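Local coordinates for protein putative integrase (Listeria innocua, PDB 5UAE) that probably binds DNA and exchanges strands as a serine integrase, whose coiled-coil domain, the part described here, mediates interactions that set the direction of recombination, at residues A[6-11]-A[52-57]. Sequence-based numbering, arbitrary orientation.
Sequences DSLNEK and AQIEAN
Leu8 reaches across from helix 7-28 to helix 33-61 and makes most of the close approaches between 6-11 and 52-57, all through one methyl group. CG anti to the backbone N (chi1 -157°) points the branch at helix 33-61, and the second torsion makes CD2 rather than CD1 the leading methyl. CD2 meets the first side-chain carbon of Gln53, with 3.6 Å between Leu8 CD2 and Gln53 CB. On another flank of the same methyl lies the shaft of Ile54, its CG1 4.1 Å from Leu8 CD2. Farther along helix 33-61, the side chain of Asn57 also comes near this methyl, though the placement of its amide is uncertain and the detail of that approach doubtful.

The leucine and isoleucine run past each other in opposite directions, side by side and not end to end. With CG1 anti to its own carbonyl carbon and chi2 extended at -180°, Ile54 sends CD1 toward the first helix, where it comes to 4.4 Å from Asn9 CA and so packs against backbone more than against the asparagine side chain. Gln53, by contrast, contributes only its base: Leu8 crosses it at a slant, and its amide turns away from the leucine. The contact between the two helices is therefore apolar in character, with Leu8 buried and Asn9 exposed at the margin.

The CA atoms of Leu8 and Ile54 are 7.3 Å apart, and the axes of 7-11 and 52-57 run nearly antiparallel, at 158°. A leucine set among residues of successive turns of the partner helix is consistent with knobs-into-holes packing, here near the open end of a two-helix antiparallel coiled-coil hairpin, away from the turn that joins its arms.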
loop_
_atom_site.group_PDB
_atom_site.type_symbol
_atom_site.label_atom_id
_atom_site.label_comp_id
_atom_site.label_asym_id
_atom_site.label_seq_id
_atom_site.Cartn_x
_atom_site.Cartn_y
_atom_site.Cartn_z
ATOM N N ASP A 6 0.219 12.141 23.432
ATOM C CA ASP A 6 1.294 12.721 22.638
ATOM C C ASP A 6 1.707 11.694 21.590
ATOM O O ASP A 6 2.327 12.023 20.578
ATOM C CB ASP A 6 2.479 13.122 23.519
ATOM C CG ASP A 6 3.536 13.903 22.759
ATOM O OD1 ASP A 6 3.202 14.495 21.710
ATOM O OD2 ASP A 6 4.697 13.930 23.214
ATOM N N SER A 7 1.343 10.443 21.856
ATOM C CA SER A 7 1.523 9.340 20.925
ATOM C C SER A 7 0.742 9.562 19.633
ATOM O O SER A 7 1.102 9.026 18.584
ATOM C CB SER A 7 1.085 8.026 21.573
ATOM O OG SER A 7 -0.310 8.039 21.834
ATOM N N LEU A 8 -0.335 10.339 19.718
ATOM C CA LEU A 8 -1.146 10.659 18.549
ATOM C C LEU A 8 -0.316 11.436 17.532
ATOM O O LEU A 8 -0.410 11.204 16.326
ATOM C CB LEU A 8 -2.386 11.461 18.953
ATOM C CG LEU A 8 -3.586 11.428 18.003
ATOM C CD1 LEU A 8 -4.207 10.037 17.961
ATOM C CD2 LEU A 8 -4.619 12.466 18.405
ATOM N N ASN A 9 0.500 12.359 18.034
ATOM C CA ASN A 9 1.416 13.117 17.196
ATOM C C ASN A 9 2.434 12.175 16.565
ATOM O O ASN A 9 2.860 12.369 15.425
ATOM C CB ASN A 9 2.112 14.206 18.020
ATOM C CG ASN A 9 2.780 15.264 17.159
ATOM O OD1 ASN A 9 3.470 14.953 16.190
ATOM N ND2 ASN A 9 2.575 16.526 17.516
ATOM N N GLU A 10 2.810 11.144 17.316
ATOM C CA GLU A 10 3.737 10.133 16.831
ATOM C C GLU A 10 3.069 9.255 15.777
ATOM O O GLU A 10 3.698 8.862 14.795
ATOM C CB GLU A 10 4.252 9.278 17.989
ATOM C CG GLU A 10 5.258 8.207 17.584
ATOM C CD GLU A 10 6.586 8.788 17.131
ATOM O OE1 GLU A 10 6.872 9.963 17.451
ATOM O OE2 GLU A 10 7.349 8.066 16.455
ATOM N N LYS A 11 1.791 8.956 15.988
ATOM C CA LYS A 11 1.016 8.184 15.024
ATOM C C LYS A 11 0.864 8.954 13.716
ATOM O O LYS A 11 0.729 8.358 12.647
ATOM C CB LYS A 11 -0.359 7.830 15.589
ATOM C CG LYS A 11 -0.335 6.788 16.697
ATOM C CD LYS A 11 -1.729 6.567 17.268
ATOM C CE LYS A 11 -1.711 5.562 18.411
ATOM N NZ LYS A 11 -3.058 5.381 19.028
ATOM N N ALA A 52 -7.421 16.319 12.842
ATOM C CA ALA A 52 -8.627 16.822 13.486
ATOM C C ALA A 52 -8.667 16.402 14.947
ATOM O O ALA A 52 -9.149 17.140 15.807
ATOM C CB ALA A 52 -9.864 16.329 12.756
ATOM N N GLN A 53 -8.154 15.205 15.218
ATOM C CA GLN A 53 -8.083 14.690 16.579
ATOM C C GLN A 53 -7.130 15.518 17.436
ATOM O O GLN A 53 -7.404 15.766 18.610
ATOM C CB GLN A 53 -7.646 13.225 16.573
ATOM C CG GLN A 53 -8.719 12.258 16.101
ATOM C CD GLN A 53 -9.844 12.115 17.101
ATOM O OE1 GLN A 53 -9.614 12.079 18.310
ATOM N NE2 GLN A 53 -11.072 12.041 16.603
ATOM N N ILE A 54 -6.018 15.945 16.838
ATOM C CA ILE A 54 -5.003 16.735 17.535
ATOM C C ILE A 54 -5.523 18.097 17.975
ATOM O O ILE A 54 -5.416 18.463 19.148
ATOM C CB ILE A 54 -3.752 16.950 16.653
ATOM C CG1 ILE A 54 -2.984 15.640 16.486
ATOM C CG2 ILE A 54 -2.838 18.002 17.257
ATOM C CD1 ILE A 54 -1.743 15.768 15.643
ATOM N N GLU A 55 -6.090 18.843 17.030
ATOM C CA GLU A 55 -6.570 20.191 17.303
ATOM C C GLU A 55 -7.710 20.180 18.317
ATOM O O GLU A 55 -7.910 21.149 19.049
ATOM C CB GLU A 55 -7.018 20.878 16.011
ATOM C CG GLU A 55 -8.201 20.219 15.317
ATOM C CD GLU A 55 -8.543 20.870 13.990
ATOM O OE1 GLU A 55 -7.618 21.372 13.320
ATOM O OE2 GLU A 55 -9.737 20.887 13.622
ATOM N N ALA A 56 -8.450 19.078 18.360
ATOM C CA ALA A 56 -9.543 18.937 19.311
ATOM C C ALA A 56 -9.003 18.865 20.733
ATOM O O ALA A 56 -9.534 19.501 21.643
ATOM C CB ALA A 56 -10.370 17.705 18.992
ATOM N N ASN A 57 -7.933 18.097 20.909
ATOM C CA ASN A 57 -7.304 17.939 22.214
ATOM C C ASN A 57 -6.537 19.188 22.637
ATOM O O ASN A 57 -6.567 19.574 23.807
ATOM C CB ASN A 57 -6.369 16.727 22.212
ATOM C CG ASN A 57 -7.107 15.422 21.983
ATOM O OD1 ASN A 57 -7.671 14.846 22.912
ATOM N ND2 ASN A 57 -7.102 14.949 20.743
#